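Local coordinates for protein aldehyde dehydrogenase (Burkholderia cenocepacia, PDB 4O6R) that probably oxidises aldehydes to carboxylic acids with NAD(P)+ as the electron acceptor, at residues V38-I42 and T185-T189; V310-S314 and V354-G358; N451-F456 and E467-E471. One frame throughout, in Å; residues are numbered along the deposited sequence.

Contact 1: V38-I42 and T185-T189; sequences VITKI and TPLST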
ATOM      1  N   VAL A  38     -46.623 -20.549  -6.889  1.00 17.54           N
ATOM      2  CA  VAL A  38     -45.394 -21.241  -7.216  1.00 17.41           C
ATOM      3  C   VAL A  38     -44.874 -20.750  -8.553  1.00 17.24           C
ATOM      4  O   VAL A  38     -45.512 -20.951  -9.570  1.00 17.66           O
ATOM      5  CB  VAL A  38     -45.628 -22.755  -7.303  1.00 18.21           C
ATOM      6  CG1 VAL A  38     -44.353 -23.475  -7.730  1.00 18.18           C
ATOM      7  CG2 VAL A  38     -46.136 -23.254  -5.958  1.00 18.64           C
ATOM      8  N   ILE A  39     -43.704 -20.133  -8.546  1.00 16.45           N
ATOM      9  CA  ILE A  39     -43.053 -19.709  -9.770  1.00 16.48           C
ATOM     10  C   ILE A  39     -42.561 -20.954 -10.492  1.00 16.88           C
ATOM     11  O   ILE A  39     -42.860 -21.168 -11.648  1.00 17.38           O
ATOM     12  CB  ILE A  39     -41.883 -18.748  -9.481  1.00 15.76           C
ATOM     13  CG1 ILE A  39     -42.390 -17.469  -8.793  1.00 15.68           C
ATOM     14  CG2 ILE A  39     -41.138 -18.379 -10.764  1.00 15.78           C
ATOM     15  CD1 ILE A  39     -41.285 -16.659  -8.162  1.00 15.03           C
ATOM     16  N   THR A  40     -41.839 -21.796  -9.781  1.00 17.04           N
ATOM     17  CA  THR A  40     -41.252 -22.985 -10.362  1.00 17.41           C
ATOM     18  C   THR A  40     -40.737 -23.848  -9.233  1.00 17.68           C
ATOM     19  O   THR A  40     -40.679 -23.411  -8.080  1.00 17.28           O
ATOM     20  CB  THR A  40     -40.056 -22.629 -11.283  1.00 17.12           C
ATOM     21  OG1 THR A  40     -39.516 -23.820 -11.869  1.00 17.34           O
ATOM     22  CG2 THR A  40     -38.894 -21.899 -10.471  1.00 16.21           C
ATOM     23  N   LYS A  41     -40.331 -25.064  -9.579  1.00 18.34           N
ATOM     24  CA  LYS A  41     -39.547 -25.898  -8.684  1.00 18.67           C
ATOM     25  C   LYS A  41     -38.086 -25.763  -9.090  1.00 17.81           C
ATOM     26  O   LYS A  41     -37.793 -25.644 -10.280  1.00 18.10           O
ATOM     27  CB  LYS A  41     -39.990 -27.379  -8.797  1.00 20.25           C
ATOM     28  CG  LYS A  41     -41.480 -27.594  -8.568  1.00 22.05           C
ATOM     29  CD  LYS A  41     -41.852 -29.077  -8.625  1.00 23.79           C
ATOM     30  CE  LYS A  41     -43.266 -29.307  -8.124  1.00 25.50           C
ATOM     31  NZ  LYS A  41     -43.387 -29.034  -6.661  1.00 25.80           N
ATOM     32  N   ILE A  42     -37.174 -25.756  -8.115  1.00 16.65           N
ATOM     33  CA  ILE A  42     -35.744 -25.824  -8.411  1.00 16.00           C
ATOM     34  C   ILE A  42     -35.169 -27.151  -7.922  1.00 15.93           C
ATOM     35  O   ILE A  42     -35.709 -27.768  -7.015  1.00 16.26           O
ATOM     36  CB  ILE A  42     -34.930 -24.711  -7.719  1.00 15.06           C
ATOM     37  CG1 ILE A  42     -35.238 -24.651  -6.226  1.00 14.85           C
ATOM     38  CG2 ILE A  42     -35.169 -23.373  -8.404  1.00 14.87           C
ATOM     39  CD1 ILE A  42     -34.101 -24.114  -5.405  1.00 14.41           C
ATOM     40  N   THR A 185     -34.959 -17.607  -2.797  1.00 12.18           N
ATOM     41  CA  THR A 185     -34.817 -16.676  -3.917  1.00 12.06           C
ATOM     42  C   THR A 185     -33.619 -17.060  -4.785  1.00 11.88           C
ATOM     43  O   THR A 185     -32.632 -16.320  -4.843  1.00 11.93           O
ATOM     44  CB  THR A 185     -34.566 -15.234  -3.410  1.00 11.76           C
ATOM     45  OG1 THR A 185     -33.383 -15.206  -2.584  1.00 11.25           O
ATOM     46  CG2 THR A 185     -35.738 -14.732  -2.633  1.00 11.90           C
ATOM     47  N   PRO A 186     -33.659 -18.243  -5.419  1.00 11.83           N
ATOM     48  CA  PRO A 186     -32.440 -18.734  -6.084  1.00 11.69           C
ATOM     49  C   PRO A 186     -32.331 -18.333  -7.553  1.00 11.75           C
ATOM     50  O   PRO A 186     -31.334 -18.614  -8.200  1.00 11.58           O
ATOM     51  CB  PRO A 186     -32.615 -20.249  -6.016  1.00 11.89           C
ATOM     52  CG  PRO A 186     -34.093 -20.430  -6.143  1.00 12.22           C
ATOM     53  CD  PRO A 186     -34.665 -19.313  -5.286  1.00 12.15           C
ATOM     54  N   LEU A 187     -33.372 -17.739  -8.099  1.00 12.03           N
ATOM     55  CA  LEU A 187     -33.500 -17.735  -9.560  1.00 12.18           C
ATOM     56  C   LEU A 187     -32.499 -16.816 -10.291  1.00 12.00           C
ATOM     57  O   LEU A 187     -31.908 -17.210 -11.310  1.00 12.00           O
ATOM     58  CB  LEU A 187     -34.931 -17.428  -9.952  1.00 12.62           C
ATOM     59  CG  LEU A 187     -35.949 -18.472  -9.477  1.00 12.95           C
ATOM     60  CD1 LEU A 187     -37.348 -18.049  -9.829  1.00 13.35           C
ATOM     61  CD2 LEU A 187     -35.652 -19.840 -10.080  1.00 13.14           C
ATOM     62  N   SER A 188     -32.261 -15.623  -9.758  1.00 11.80           N
ATOM     63  CA  SER A 188     -31.346 -14.690 -10.417  1.00 11.53           C
ATOM     64  C   SER A 188     -29.896 -15.208 -10.385  1.00 11.14           C
ATOM     65  O   SER A 188     -29.141 -14.996 -11.333  1.00 11.13           O
ATOM     66  CB  SER A 188     -31.513 -13.285  -9.814  1.00 11.56           C
ATOM     67  OG  SER A 188     -31.047 -13.264  -8.476  1.00 11.64           O
ATOM     68  N   THR A 189     -29.531 -15.957  -9.344  1.00 10.77           N
ATOM     69  CA  THR A 189     -28.215 -16.542  -9.229  1.00 10.53           C
ATOM     70  C   THR A 189     -27.943 -17.581 -10.314  1.00 10.74           C
ATOM     71  O   THR A 189     -26.851 -17.662 -10.872  1.00 10.58           O
ATOM     72  CB  THR A 189     -28.048 -17.185  -7.837  1.00 10.35           C
ATOM     73  OG1 THR A 189     -28.228 -16.179  -6.848  1.00 10.22           O
ATOM     74  CG2 THR A 189     -26.658 -17.780  -7.685  1.00 10.21           C
TER
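The hydroxyl of Thr40, the residue whose methyl CG2 meets Leu187, is turned back on its own strand: OG1 donates to Lys41 O at 3.0 Å, approaching from above the carbonyl plane. With OG1 trans to the backbone N (chi1 -179°), CG2 lies between N and the carbonyl carbon and reaches Leu187 tip to tip, 3.9 Å from CD2. The hydroxyl bond stays within the strand; every contact across to the helix is apolar. The forked end of Leu187 divides its contacts: CD1 lies 3.9 Å from Ile39 CG2, while CD2 touches not only Thr40 CG2 but also Ile42 CG2, again at 3.9 Å. Ile39 and Thr40, although neighbours in sequence, both face the helix, because Ile39 has helix-like backbone angles and both residues bond to Val30 of the partner strand, as in a classic beta bulge. Strand 37-43 pairs with strand 27-32 in a small antiparallel sheet. Helix 187-199, which it covers, belongs to the beta-alpha-beta crossover between parallel strands 176-180 and 206-208 of the nucleotide-binding sheet. Lys180 and Glu183, which bind AMP, lie just before this helix, and the Pro186 side chain is about 9 Å from the nucleotide. The CG corner of the Pro186 ring meets two methyls of Ile42, CD1 at 3.8 Å and CG2 at 3.9 Å, the side chains crossing at a slant. Ile42 achieves this by placing CG1 between its backbone N and carbonyl carbon (chi1 51°). Behind the interface, Leu187 N is bonded to Asp97 OD2, and Ser188 OG to Glu94 of the same helix 87-98.

Contact 2: V310-S314 and V354-G358; sequences VALAS and VLTGG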
ATOM      1  N   VAL A 310     -43.697  10.391   9.626  1.00 11.61           N
ATOM      2  CA  VAL A 310     -44.891   9.543   9.679  1.00 11.95           C
ATOM      3  C   VAL A 310     -45.775   9.811   8.450  1.00 12.68           C
ATOM      4  O   VAL A 310     -46.237   8.888   7.797  1.00 12.76           O
ATOM      5  CB  VAL A 310     -45.676   9.739  10.996  1.00 12.20           C
ATOM      6  CG1 VAL A 310     -47.004   9.033  10.942  1.00 12.55           C
ATOM      7  CG2 VAL A 310     -44.891   9.186  12.173  1.00 11.85           C
ATOM      8  N   ALA A 311     -45.945  11.075   8.087  1.00 13.23           N
ATOM      9  CA  ALA A 311     -46.738  11.407   6.898  1.00 13.82           C
ATOM     10  C   ALA A 311     -46.151  10.790   5.654  1.00 13.53           C
ATOM     11  O   ALA A 311     -46.869  10.161   4.901  1.00 13.92           O
ATOM     12  CB  ALA A 311     -46.909  12.909   6.730  1.00 14.14           C
ATOM     13  N   LEU A 312     -44.836  10.923   5.466  1.00 13.16           N
ATOM     14  CA  LEU A 312     -44.174  10.331   4.293  1.00 13.13           C
ATOM     15  C   LEU A 312     -44.350   8.804   4.255  1.00 12.67           C
ATOM     16  O   LEU A 312     -44.690   8.230   3.226  1.00 12.73           O
ATOM     17  CB  LEU A 312     -42.684  10.678   4.301  1.00 12.95           C
ATOM     18  CG  LEU A 312     -41.821  10.075   3.201  1.00 13.00           C
ATOM     19  CD1 LEU A 312     -42.393  10.434   1.845  1.00 13.59           C
ATOM     20  CD2 LEU A 312     -40.409  10.582   3.376  1.00 12.92           C
ATOM     21  N   ALA A 313     -44.112   8.172   5.387  1.00 12.32           N
ATOM     22  CA  ALA A 313     -44.200   6.712   5.508  1.00 12.12           C
ATOM     23  C   ALA A 313     -45.603   6.206   5.176  1.00 12.74           C
ATOM     24  O   ALA A 313     -45.749   5.205   4.449  1.00 12.66           O
ATOM     25  CB  ALA A 313     -43.799   6.268   6.898  1.00 11.61           C
ATOM     26  N   SER A 314     -46.622   6.903   5.686  1.00 13.35           N
ATOM     27  CA  SER A 314     -48.016   6.512   5.465  1.00 14.02           C
ATOM     28  C   SER A 314     -48.361   6.616   4.010  1.00 14.07           C
ATOM     29  O   SER A 314     -49.271   5.962   3.577  1.00 14.15           O
ATOM     30  CB  SER A 314     -48.992   7.423   6.215  1.00 15.10           C
ATOM     31  OG  SER A 314     -48.923   7.135   7.590  1.00 16.10           O
ATOM     32  N   VAL A 354     -47.295   2.713  18.347  1.00 13.67           N
ATOM     33  CA  VAL A 354     -47.314   2.537  16.895  1.00 13.70           C
ATOM     34  C   VAL A 354     -47.880   3.812  16.249  1.00 13.73           C
ATOM     35  O   VAL A 354     -49.069   4.097  16.362  1.00 14.24           O
ATOM     36  CB  VAL A 354     -48.134   1.322  16.451  1.00 14.22           C
ATOM     37  CG1 VAL A 354     -48.027   1.131  14.942  1.00 14.27           C
ATOM     38  CG2 VAL A 354     -47.642   0.061  17.129  1.00 14.51           C
ATOM     39  N   LEU A 355     -47.020   4.575  15.591  1.00 13.08           N
ATOM     40  CA  LEU A 355     -47.409   5.876  15.032  1.00 13.32           C
ATOM     41  C   LEU A 355     -48.031   5.741  13.645  1.00 13.30           C
ATOM     42  O   LEU A 355     -48.853   6.559  13.266  1.00 13.63           O
ATOM     43  CB  LEU A 355     -46.216   6.818  15.011  1.00 13.17           C
ATOM     44  CG  LEU A 355     -45.562   7.081  16.370  1.00 13.30           C
ATOM     45  CD1 LEU A 355     -44.393   8.046  16.252  1.00 13.17           C
ATOM     46  CD2 LEU A 355     -46.615   7.642  17.331  1.00 14.19           C
ATOM     47  N   THR A 356     -47.633   4.707  12.894  1.00 13.05           N
ATOM     48  CA  THR A 356     -48.312   4.332  11.644  1.00 13.00           C
ATOM     49  C   THR A 356     -47.986   2.878  11.337  1.00 12.96           C
ATOM     50  O   THR A 356     -47.003   2.316  11.862  1.00 12.62           O
ATOM     51  CB  THR A 356     -47.910   5.222  10.443  1.00 12.84           C
ATOM     52  OG1 THR A 356     -48.743   4.913   9.297  1.00 13.08           O
ATOM     53  CG2 THR A 356     -46.445   5.001  10.041  1.00 12.24           C
ATOM     54  N   GLY A 357     -48.842   2.256  10.536  1.00 13.29           N
ATOM     55  CA  GLY A 357     -48.610   0.910  10.068  1.00 13.72           C
ATOM     56  C   GLY A 357     -48.825  -0.145  11.116  1.00 14.19           C
ATOM     57  O   GLY A 357     -49.693  -0.008  11.963  1.00 14.52           O
ATOM     58  N   GLY A 358     -48.065  -1.226  11.010  1.00 14.57           N
ATOM     59  CA  GLY A 358     -48.195  -2.343  11.963  1.00 15.60           C
ATOM     60  C   GLY A 358     -49.077  -3.483  11.497  1.00 16.69           C
ATOM     61  O   GLY A 358     -49.241  -4.483  12.203  1.00 17.63           O
TER
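Val310 and Thr356 lie alongside each other with their side chains running in opposite directions, the methyl CG1 of Val310 passing 3.9 Å from Thr356 CB. The other branch of Val310, CG2, touches Leu355 CB at 3.9 Å, and there the two side chains cross at about a right angle. Leu355 and Thr356 can both face the helix because they share Ile376 as backbone partner and Leu355 has helix-like angles, consistent with a classic beta bulge. Helix 302-315 here packs on strand 353-356, an outermost strand, within this chain, of a mixed sheet, at an axis separation of 8.7 Å and an angle of 62°. One turn along the helix, Ser314 OG meets Thr356 OG1 at 2.8 Å, a hydrogen bond in which either hydroxyl could be the donor. Thr356 supplies OG1 by setting it trans to the backbone N (chi1 -172°), which leaves CG2 facing Ala313 CB at 4.3 Å. Ile376, on the adjoining strand, packs against Val310, Ala313 and Thr356. The threonine therefore works in two ways, its methyl joining the apolar layer beneath the helix and its hydroxyl tying the exposed Ser314, near the C-terminal end of the helix, to the strand.

Contact 3: N451-F456 and E467-E471; sequences NPGSPF and EMGFE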
ATOM      1  N   ASN A 451     -20.189   1.015  -1.983  1.00  9.13           N
ATOM      2  CA  ASN A 451     -19.362   1.145  -3.164  1.00  8.89           C
ATOM      3  C   ASN A 451     -18.457  -0.070  -3.177  1.00  8.59           C
ATOM      4  O   ASN A 451     -17.992  -0.519  -2.101  1.00  8.48           O
ATOM      5  CB  ASN A 451     -18.568   2.459  -3.119  1.00  8.99           C
ATOM      6  CG  ASN A 451     -17.562   2.590  -4.225  1.00  9.23           C
ATOM      7  OD1 ASN A 451     -16.499   1.995  -4.185  1.00  9.34           O
ATOM      8  ND2 ASN A 451     -17.866   3.405  -5.209  1.00  9.80           N
ATOM      9  N   PRO A 452     -18.166  -0.617  -4.373  1.00  8.40           N
ATOM     10  CA  PRO A 452     -17.395  -1.868  -4.362  1.00  8.12           C
ATOM     11  C   PRO A 452     -15.931  -1.761  -3.977  1.00  7.92           C
ATOM     12  O   PRO A 452     -15.274  -2.776  -3.839  1.00  7.72           O
ATOM     13  CB  PRO A 452     -17.532  -2.387  -5.796  1.00  8.46           C
ATOM     14  CG  PRO A 452     -17.917  -1.250  -6.606  1.00  8.71           C
ATOM     15  CD  PRO A 452     -18.707  -0.317  -5.704  1.00  8.70           C
ATOM     16  N   GLY A 453     -15.411  -0.547  -3.794  1.00  7.80           N
ATOM     17  CA  GLY A 453     -14.124  -0.366  -3.183  1.00  7.61           C
ATOM     18  C   GLY A 453     -14.141   0.001  -1.710  1.00  7.49           C
ATOM     19  O   GLY A 453     -13.070   0.125  -1.110  1.00  7.26           O
ATOM     20  N   SER A 454     -15.335   0.184  -1.123  1.00  7.42           N
ATOM     21  CA  SER A 454     -15.433   0.653   0.242  1.00  7.38           C
ATOM     22  C   SER A 454     -15.756  -0.489   1.200  1.00  7.38           C
ATOM     23  O   SER A 454     -16.818  -1.084   1.097  1.00  7.35           O
ATOM     24  CB  SER A 454     -16.490   1.748   0.350  1.00  7.52           C
ATOM     25  OG  SER A 454     -16.543   2.235   1.675  1.00  7.50           O
ATOM     26  N   PRO A 455     -14.823  -0.829   2.113  1.00  7.53           N
ATOM     27  CA  PRO A 455     -15.005  -2.089   2.883  1.00  7.79           C
ATOM     28  C   PRO A 455     -16.290  -2.076   3.707  1.00  8.25           C
ATOM     29  O   PRO A 455     -16.619  -1.089   4.382  1.00  8.50           O
ATOM     30  CB  PRO A 455     -13.786  -2.124   3.825  1.00  7.54           C
ATOM     31  CG  PRO A 455     -13.339  -0.684   3.881  1.00  7.57           C
ATOM     32  CD  PRO A 455     -13.587  -0.127   2.510  1.00  7.55           C
ATOM     33  N   PHE A 456     -16.958  -3.211   3.687  1.00  8.86           N
ATOM     34  CA  PHE A 456     -18.259  -3.393   4.265  1.00  9.37           C
ATOM     35  C   PHE A 456     -18.243  -4.604   5.213  1.00  9.25           C
ATOM     36  O   PHE A 456     -17.933  -5.717   4.812  1.00  8.71           O
ATOM     37  CB  PHE A 456     -19.217  -3.665   3.092  1.00 10.16           C
ATOM     38  CG  PHE A 456     -20.655  -3.803   3.480  1.00 11.03           C
ATOM     39  CD1 PHE A 456     -21.133  -4.978   3.992  1.00 11.90           C
ATOM     40  CD2 PHE A 456     -21.539  -2.767   3.256  1.00 11.94           C
ATOM     41  CE1 PHE A 456     -22.470  -5.115   4.354  1.00 12.61           C
ATOM     42  CE2 PHE A 456     -22.881  -2.883   3.593  1.00 12.48           C
ATOM     43  CZ  PHE A 456     -23.349  -4.065   4.132  1.00 12.67           C
ATOM     44  N   GLU A 467     -16.462  -7.282   2.963  1.00 11.45           N
ATOM     45  CA  GLU A 467     -16.764  -7.255   1.546  1.00 12.39           C
ATOM     46  C   GLU A 467     -16.126  -5.991   0.989  1.00 11.13           C
ATOM     47  O   GLU A 467     -15.891  -5.062   1.733  1.00  9.89           O
ATOM     48  CB  GLU A 467     -18.279  -7.184   1.247  1.00 14.67           C
ATOM     49  CG  GLU A 467     -19.255  -7.856   2.216  1.00 18.11           C
ATOM     50  CD  GLU A 467     -19.582  -9.281   1.909  1.00 21.06           C
ATOM     51  OE1 GLU A 467     -19.195  -9.777   0.848  1.00 23.74           O
ATOM     52  OE2 GLU A 467     -20.247  -9.907   2.757  1.00 27.98           O
ATOM     53  N   MET A 468     -15.882  -5.995  -0.325  1.00 10.18           N
ATOM     54  CA  MET A 468     -15.445  -4.848  -1.102  1.00  9.89           C
ATOM     55  C   MET A 468     -13.943  -4.528  -0.980  1.00  9.33           C
ATOM     56  O   MET A 468     -13.259  -4.846  -0.001  1.00  9.09           O
ATOM     57  CB  MET A 468     -16.253  -3.594  -0.751  1.00 10.30           C
ATOM     58  CG  MET A 468     -17.764  -3.778  -0.694  1.00 10.87           C
ATOM     59  SD  MET A 468     -18.433  -4.537  -2.174  1.00 11.78           S
ATOM     60  CE  MET A 468     -20.129  -4.053  -1.975  1.00 13.08           C
ATOM     61  N   GLY A 469     -13.435  -3.901  -2.019  1.00  9.13           N
ATOM     62  CA  GLY A 469     -12.142  -3.261  -1.960  1.00  8.67           C
ATOM     63  C   GLY A 469     -10.948  -4.176  -1.899  1.00  8.37           C
ATOM     64  O   GLY A 469     -11.044  -5.387  -2.078  1.00  8.17           O
ATOM     65  N   PHE A 470      -9.808  -3.563  -1.623  1.00  8.23           N
ATOM     66  CA  PHE A 470      -8.595  -4.311  -1.318  1.00  8.29           C
ATOM     67  C   PHE A 470      -8.765  -5.207  -0.096  1.00  8.22           C
ATOM     68  O   PHE A 470      -8.126  -6.233   0.023  1.00  7.96           O
ATOM     69  CB  PHE A 470      -7.421  -3.372  -1.120  1.00  8.25           C
ATOM     70  CG  PHE A 470      -6.961  -2.712  -2.388  1.00  8.49           C
ATOM     71  CD1 PHE A 470      -6.151  -3.391  -3.281  1.00  8.54           C
ATOM     72  CD2 PHE A 470      -7.394  -1.432  -2.722  1.00  8.76           C
ATOM     73  CE1 PHE A 470      -5.730  -2.795  -4.453  1.00  8.78           C
ATOM     74  CE2 PHE A 470      -6.960  -0.831  -3.882  1.00  8.94           C
ATOM     75  CZ  PHE A 470      -6.134  -1.514  -4.746  1.00  8.94           C
ATOM     76  N   GLU A 471      -9.614  -4.798   0.817  1.00  8.45           N
ATOM     77  CA  GLU A 471      -9.880  -5.582   2.003  1.00  8.78           C
ATOM     78  C   GLU A 471     -10.437  -6.973   1.656  1.00  8.83           C
ATOM     79  O   GLU A 471      -9.975  -7.979   2.223  1.00  9.07           O
ATOM     80  CB  GLU A 471     -10.809  -4.833   2.931  1.00  9.20           C
ATOM     81  CG  GLU A 471     -10.176  -3.581   3.530  1.00  9.76           C
ATOM     82  CD  GLU A 471     -10.301  -2.321   2.652  1.00 10.49           C
ATOM     83  OE1 GLU A 471     -10.757  -2.380   1.477  1.00 10.63           O
ATOM     84  OE2 GLU A 471      -9.966  -1.233   3.162  1.00 11.17           O
TER
HETATM   85  O   HOH W   1     -10.479  -0.798  -0.595  1.00  7.62           O
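Phe456 and Glu467 form a single antiparallel, hydrogen-bonded bridge that closes a short chain excursion and brings the loop after strand 441-444 against the start of helix 469-475. The two backbone bonds are nearly equal, Phe456 N to Glu467 O at 2.9 Å and Glu467 N to Phe456 O at 2.8 Å. The side chains of Phe456 and Glu467 run side by side in the same direction, Phe456 CD1 touching Glu467 CG, with ring and carboxylate planes 62° apart; the Glu467 carboxylate pairs with Lys166, and Trp165 meets the Phe456 ring edge-to-face. The tight part lies next to this bridge. Residues 451-454 make a type I turn, which the side chain of Asn451 reinforces as an Asx turn by accepting from Gly453 N. The CB of Ser454 points away from the helix segment, and its OG is bonded to Asn140 OD1 of a neighbouring subunit. Met468 packs beneath that turn, its CB 3.2 Å from Ser454 O and also close to Pro452 O. Because its chain is bent at chi2 (-52°), SD comes under Pro452 CA at 3.6 Å. Gly469 N donates to Pro452 O at 2.8 Å, and because Gly469 has no CB to collide with Gly453 O, the backbones come within 3.7 Å, Gly453 CA to Gly469 CA. Toward Glu471 the contact becomes looser and hydrated. The Glu471 carboxylate crosses the CB, CG and CD atoms of Pro455 obliquely. A water bridges loop and helix, accepting from Phe470 N and lying 2.8 Å from Gly453 O and 2.6 Å from Glu471 OE1.

Overall arrangement
The three contacts share no secondary-structure element and do not touch, their centres being 29 to 35 Å apart. Contacts 1 and 3 are buried and lie on opposite sides of the chain's centre, whereas contact 2 is at the surface. Contacts 1 and 2 are alike in design: what appears to be a classic bulge turns two successive side chains onto a helix, but the first does so beside the nucleotide-binding sheet with apolar groups alone, and the second adds a hydroxyl pair on a strand outermost within this chain. Contact 3 combines backbone hydrogen bonds and a bridging water with the packing of Met468 and Phe456, and it lies against other subunits of the tetramer.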